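Local coordinates for LPXTG cell wall surface protein (Streptococcus gordonii, PDB 4IGB) that is a peptidoglycan-anchored surface protein, probably an adhesin, represented here by its N-terminal N1 and N2 domains, at residues T317-V322 against S387-I392; K409-V414 against Q427-L432. All coordinates share one frame; numbering follows the deposited sequence.

Interaction 1. Residues T317-V322 against S387-I392; sequences TFKVPV and SSDIII
Thr317-Val322 and Ser387-Ile392 meet as antiparallel neighbours within the N2 domain's beta sheet, at the point where strand 311-318 runs out and strand 390-398 begins. Phe318 and Ile390 form a hydrogen-bonded pair: Phe318 N to Ile390 O is 2.9 Å, and Ile390 N returns to Phe318 O at 3.1 Å. Beyond this pair the backbones part, and a water takes over. It accepts from Val320 N and donates to both Ser387 O and Asp389 OD1. The other carboxylate oxygen, Asp389 OD2, takes the salt bridge from Lys319 NZ at 3.0 Å, on its syn side and 20° out of plane. The lysine reaches it by running extended across the carboxylate and bending only at the last torsion (chi4 53°), which turns NZ back. Around the Phe318 ring, Ile390 O sits at the edge, 3.3 Å from CD2, while Ile392 CD1 comes in obliquely, 3.7 Å from CE2; Met336 also touches Phe318, Ile390 and Ile392. The aspartate is thus gripped at both oxygens, one by water and one by lysine, which probably stabilises its negative charge and links the two segments beyond the last sheet bond.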
loop_
_atom_site.group_PDB
_atom_site.type_symbol
_atom_site.label_atom_id
_atom_site.label_comp_id
_atom_site.label_asym_id
_atom_site.label_seq_id
_atom_site.Cartn_x
_atom_site.Cartn_y
_atom_site.Cartn_z
ATOM N N THR C 317 1.363 25.821 -6.800
ATOM C CA THR C 317 1.717 25.063 -7.978
ATOM C C THR C 317 1.583 23.589 -7.659
ATOM O O THR C 317 2.196 23.098 -6.717
ATOM C CB THR C 317 3.155 25.367 -8.404
ATOM O OG1 THR C 317 3.298 26.778 -8.599
ATOM C CG2 THR C 317 3.497 24.634 -9.703
ATOM N N PHE C 318 0.753 22.901 -8.433
ATOM C CA PHE C 318 0.496 21.479 -8.238
ATOM C C PHE C 318 1.094 20.696 -9.410
ATOM O O PHE C 318 0.720 20.910 -10.551
ATOM C CB PHE C 318 -1.020 21.207 -8.151
ATOM C CG PHE C 318 -1.722 21.956 -7.039
ATOM C CD1 PHE C 318 -1.823 21.407 -5.766
ATOM C CD2 PHE C 318 -2.286 23.206 -7.269
ATOM C CE1 PHE C 318 -2.456 22.091 -4.741
ATOM C CE2 PHE C 318 -2.926 23.904 -6.245
ATOM C CZ PHE C 318 -3.016 23.342 -4.983
ATOM N N LYS C 319 2.035 19.801 -9.141
ATOM C CA LYS C 319 2.462 18.890 -10.193
ATOM C C LYS C 319 1.675 17.595 -10.085
ATOM O O LYS C 319 1.689 16.927 -9.047
ATOM C CB LYS C 319 3.971 18.630 -10.160
ATOM C CG LYS C 319 4.792 19.776 -10.738
ATOM C CD LYS C 319 6.201 19.323 -11.133
ATOM C CE LYS C 319 6.983 20.450 -11.807
ATOM N NZ LYS C 319 6.994 21.708 -10.991
ATOM N N VAL C 320 0.966 17.265 -11.158
ATOM C CA VAL C 320 0.175 16.046 -11.206
ATOM C C VAL C 320 1.113 14.838 -11.288
ATOM O O VAL C 320 2.045 14.812 -12.099
ATOM C CB VAL C 320 -0.817 16.080 -12.386
ATOM C CG1 VAL C 320 -0.101 16.496 -13.649
ATOM C CG2 VAL C 320 -1.508 14.733 -12.565
ATOM N N PRO C 321 0.895 13.849 -10.416
ATOM C CA PRO C 321 1.760 12.666 -10.392
ATOM C C PRO C 321 1.711 11.910 -11.724
ATOM O O PRO C 321 0.661 11.859 -12.361
ATOM C CB PRO C 321 1.162 11.816 -9.265
ATOM C CG PRO C 321 0.385 12.780 -8.426
ATOM C CD PRO C 321 -0.111 13.832 -9.345
ATOM N N VAL C 322 2.845 11.347 -12.134
ATOM C CA VAL C 322 2.937 10.595 -13.380
ATOM C C VAL C 322 2.236 9.255 -13.247
ATOM O O VAL C 322 2.653 8.410 -12.456
ATOM C CB VAL C 322 4.408 10.326 -13.768
ATOM C CG1 VAL C 322 4.482 9.547 -15.092
ATOM C CG2 VAL C 322 5.192 11.637 -13.852
ATOM N N SER C 387 -1.161 16.339 -17.862
ATOM C CA SER C 387 0.010 16.187 -17.004
ATOM C C SER C 387 0.742 17.507 -16.731
ATOM O O SER C 387 1.670 17.546 -15.922
ATOM C CB SER C 387 0.987 15.163 -17.595
ATOM O OG SER C 387 1.734 15.713 -18.672
ATOM N N SER C 388 0.338 18.576 -17.414
ATOM C CA SER C 388 0.926 19.887 -17.184
ATOM C C SER C 388 0.571 20.360 -15.776
ATOM O O SER C 388 -0.481 20.005 -15.242
ATOM C CB SER C 388 0.440 20.891 -18.232
ATOM O OG SER C 388 -0.958 20.775 -18.422
ATOM N N ASP C 389 1.461 21.139 -15.174
ATOM C CA ASP C 389 1.208 21.715 -13.855
ATOM C C ASP C 389 -0.080 22.537 -13.840
ATOM O O ASP C 389 -0.461 23.138 -14.844
ATOM C CB ASP C 389 2.379 22.601 -13.422
ATOM C CG ASP C 389 3.644 21.809 -13.147
ATOM O OD1 ASP C 389 3.641 20.580 -13.365
ATOM O OD2 ASP C 389 4.643 22.422 -12.713
ATOM N N ILE C 390 -0.745 22.547 -12.691
ATOM C CA ILE C 390 -1.917 23.375 -12.485
ATOM C C ILE C 390 -1.588 24.416 -11.419
ATOM O O ILE C 390 -1.181 24.078 -10.308
ATOM C CB ILE C 390 -3.105 22.523 -12.046
ATOM C CG1 ILE C 390 -3.506 21.583 -13.189
ATOM C CG2 ILE C 390 -4.261 23.411 -11.612
ATOM C CD1 ILE C 390 -4.505 20.495 -12.796
ATOM N N ILE C 391 -1.734 25.689 -11.768
ATOM C CA ILE C 391 -1.338 26.752 -10.870
ATOM C C ILE C 391 -2.555 27.552 -10.446
ATOM O O ILE C 391 -3.229 28.162 -11.270
ATOM C CB ILE C 391 -0.283 27.668 -11.526
ATOM C CG1 ILE C 391 0.950 26.840 -11.897
ATOM C CG2 ILE C 391 0.073 28.823 -10.596
ATOM C CD1 ILE C 391 1.990 27.591 -12.692
ATOM N N ILE C 392 -2.849 27.527 -9.154
ATOM C CA ILE C 392 -4.011 28.236 -8.639
ATOM C C ILE C 392 -3.568 29.454 -7.865
ATOM O O ILE C 392 -2.727 29.356 -6.971
ATOM C CB ILE C 392 -4.876 27.348 -7.720
ATOM C CG1 ILE C 392 -5.294 26.068 -8.442
ATOM C CG2 ILE C 392 -6.118 28.113 -7.249
ATOM C CD1 ILE C 392 -6.178 25.177 -7.605
HETATM O O HOH W 1 2.488 18.195 -13.479
#

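Interaction 2. Residues K409-V414 against Q427-L432; sequences KIDNTV and QVSTAL
Ser429 OG donates to Asp411 OD1 at 2.8 Å, meeting the oxygen nearly along its C-O axis, and this side-chain bond joins the two residues of a non-hydrogen-bonded pair between the antiparallel strands. The hydroxyl stands anti to the backbone N of Ser429 (chi1 -167°), which carries it over to the carboxylate. A hydrogen-bonded pair flanks it on each side. Ile410 N reaches Thr430 O at 2.7 Å and Thr430 N reaches Ile410 O at 2.8 Å; Asn412 and Val428 exchange the equivalent two bonds, the one from Val428 N to Asn412 O being nearly straight at 174°. Water 2 donates to Ile410 O and also hydrogen-bonds Thr430 OG1, which also hydrogen-bonds Pro301 O. Gln427 folds its amide across Asp411, the two planes 27° apart, but OE1 and OD1 are both acceptors and form no bond. On the same face the Lys409 chain passes Ser429 OG, with CD 3.5 Å away, before NZ turns to Ser407. The opposite face is more apolar: Ile410 CD1 meets Leu432 CD2 at 3.8 Å with the two side chains crossing at about a right angle, and Val428 CG2 packs on Asn412 CB at 3.6 Å. Tyr314 of strand 311-318 touches Ile410, Asn412 and Val428, while strand 296-304, parallel to 428-432, supplies Leu297, Val299 and Ile304.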
loop_
_atom_site.group_PDB
_atom_site.type_symbol
_atom_site.label_atom_id
_atom_site.label_comp_id
_atom_site.label_asym_id
_atom_site.label_seq_id
_atom_site.Cartn_x
_atom_site.Cartn_y
_atom_site.Cartn_z
ATOM N N LYS C 409 1.037 36.114 13.127
ATOM C CA LYS C 409 1.215 35.677 11.745
ATOM C C LYS C 409 0.042 34.859 11.195
ATOM O O LYS C 409 -0.713 34.224 11.930
ATOM C CB LYS C 409 2.540 34.928 11.570
ATOM C CG LYS C 409 2.806 33.867 12.609
ATOM C CD LYS C 409 2.292 32.512 12.175
ATOM C CE LYS C 409 2.821 31.420 13.098
ATOM N NZ LYS C 409 2.379 31.637 14.502
ATOM N N ILE C 410 -0.105 34.901 9.883
ATOM C CA ILE C 410 -1.145 34.142 9.209
ATOM C C ILE C 410 -0.514 32.998 8.418
ATOM O O ILE C 410 0.134 33.220 7.399
ATOM C CB ILE C 410 -1.950 35.041 8.263
ATOM C CG1 ILE C 410 -2.661 36.135 9.065
ATOM C CG2 ILE C 410 -2.942 34.216 7.452
ATOM C CD1 ILE C 410 -3.031 37.335 8.238
ATOM N N ASP C 411 -0.692 31.782 8.917
ATOM C CA ASP C 411 -0.183 30.589 8.255
ATOM C C ASP C 411 -1.139 30.119 7.175
ATOM O O ASP C 411 -2.342 30.405 7.220
ATOM C CB ASP C 411 0.011 29.460 9.264
ATOM C CG ASP C 411 1.115 29.752 10.248
ATOM O OD1 ASP C 411 2.044 30.494 9.873
ATOM O OD2 ASP C 411 1.050 29.247 11.387
ATOM N N ASN C 412 -0.592 29.392 6.208
ATOM C CA ASN C 412 -1.399 28.783 5.167
ATOM C C ASN C 412 -0.735 27.527 4.618
ATOM O O ASN C 412 0.496 27.459 4.529
ATOM C CB ASN C 412 -1.647 29.773 4.029
ATOM C CG ASN C 412 -2.668 29.264 3.034
ATOM O OD1 ASN C 412 -2.351 29.001 1.871
ATOM N ND2 ASN C 412 -3.912 29.118 3.490
ATOM N N THR C 413 -1.568 26.555 4.260
ATOM C CA THR C 413 -1.153 25.304 3.620
ATOM C C THR C 413 -2.282 24.890 2.679
ATOM O O THR C 413 -3.448 25.138 2.970
ATOM C CB THR C 413 -0.983 24.171 4.661
ATOM O OG1 THR C 413 0.043 24.523 5.594
ATOM C CG2 THR C 413 -0.603 22.872 3.977
ATOM N N VAL C 414 -1.953 24.272 1.554
ATOM C CA VAL C 414 -2.984 23.764 0.649
ATOM C C VAL C 414 -2.804 22.254 0.477
ATOM O O VAL C 414 -1.716 21.739 0.724
ATOM C CB VAL C 414 -2.956 24.516 -0.712
ATOM C CG1 VAL C 414 -1.638 24.272 -1.456
ATOM C CG2 VAL C 414 -4.116 24.102 -1.565
ATOM N N GLN C 427 4.188 24.635 4.059
ATOM C CA GLN C 427 3.513 25.727 4.735
ATOM C C GLN C 427 4.077 27.067 4.263
ATOM O O GLN C 427 5.244 27.154 3.889
ATOM C CB GLN C 427 3.679 25.596 6.249
ATOM C CG GLN C 427 2.963 26.671 7.033
ATOM C CD GLN C 427 3.911 27.596 7.768
ATOM O OE1 GLN C 427 3.840 27.728 8.997
ATOM N NE2 GLN C 427 4.804 28.252 7.023
ATOM N N VAL C 428 3.240 28.102 4.270
ATOM C CA VAL C 428 3.708 29.473 4.117
ATOM C C VAL C 428 3.219 30.323 5.292
ATOM O O VAL C 428 2.382 29.891 6.076
ATOM C CB VAL C 428 3.243 30.116 2.800
ATOM C CG1 VAL C 428 3.931 29.457 1.610
ATOM C CG2 VAL C 428 1.710 30.074 2.681
ATOM N N SER C 429 3.742 31.532 5.424
ATOM C CA SER C 429 3.347 32.354 6.552
ATOM C C SER C 429 3.467 33.829 6.234
ATOM O O SER C 429 4.405 34.257 5.558
ATOM C CB SER C 429 4.185 32.017 7.780
ATOM O OG SER C 429 3.614 32.588 8.944
ATOM N N THR C 430 2.503 34.607 6.715
ATOM C CA THR C 430 2.567 36.055 6.558
ATOM C C THR C 430 2.657 36.668 7.946
ATOM O O THR C 430 1.767 36.497 8.765
ATOM C CB THR C 430 1.367 36.605 5.774
ATOM O OG1 THR C 430 1.332 35.999 4.477
ATOM C CG2 THR C 430 1.475 38.113 5.614
ATOM N N ALA C 431 3.768 37.345 8.211
ATOM C CA ALA C 431 3.987 37.981 9.498
ATOM C C ALA C 431 3.298 39.340 9.546
ATOM O O ALA C 431 3.336 40.118 8.581
ATOM C CB ALA C 431 5.481 38.124 9.783
ATOM N N LEU C 432 2.674 39.613 10.684
ATOM C CA LEU C 432 1.956 40.860 10.912
ATOM C C LEU C 432 2.829 41.863 11.665
ATOM O O LEU C 432 3.389 41.541 12.711
ATOM C CB LEU C 432 0.704 40.575 11.734
ATOM C CG LEU C 432 -0.208 39.488 11.166
ATOM C CD1 LEU C 432 -1.335 39.160 12.137
ATOM C CD2 LEU C 432 -0.761 39.915 9.819
HETATM O O HOH W 2 -0.170 33.594 4.684
#

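How the interactions relate
Both contacts are antiparallel pairings in the one branched sheet of the N2 domain, and both are partly buried. Their centres lie 22 Å apart, yet they touch where Phe318 CZ packs on Val414 CG2 at 3.7 Å. Strand 311-318 serves both, pairing with 390-398 in interaction 1 and laying Tyr314 against interaction 2. Interaction 1 is a fraying end, with one hydrogen-bonded pair followed by water and a salt bridge; Phe318, Ile390 and Ile392 are buried, while Lys319 and Asp389 lie nearer solvent. Interaction 2 is more regular, held by two such pairs, and its inner face mixes Ile410 and Val428 with the buried polar Asn412 and Thr430, whose polar ends bond to Gln338 and Pro301.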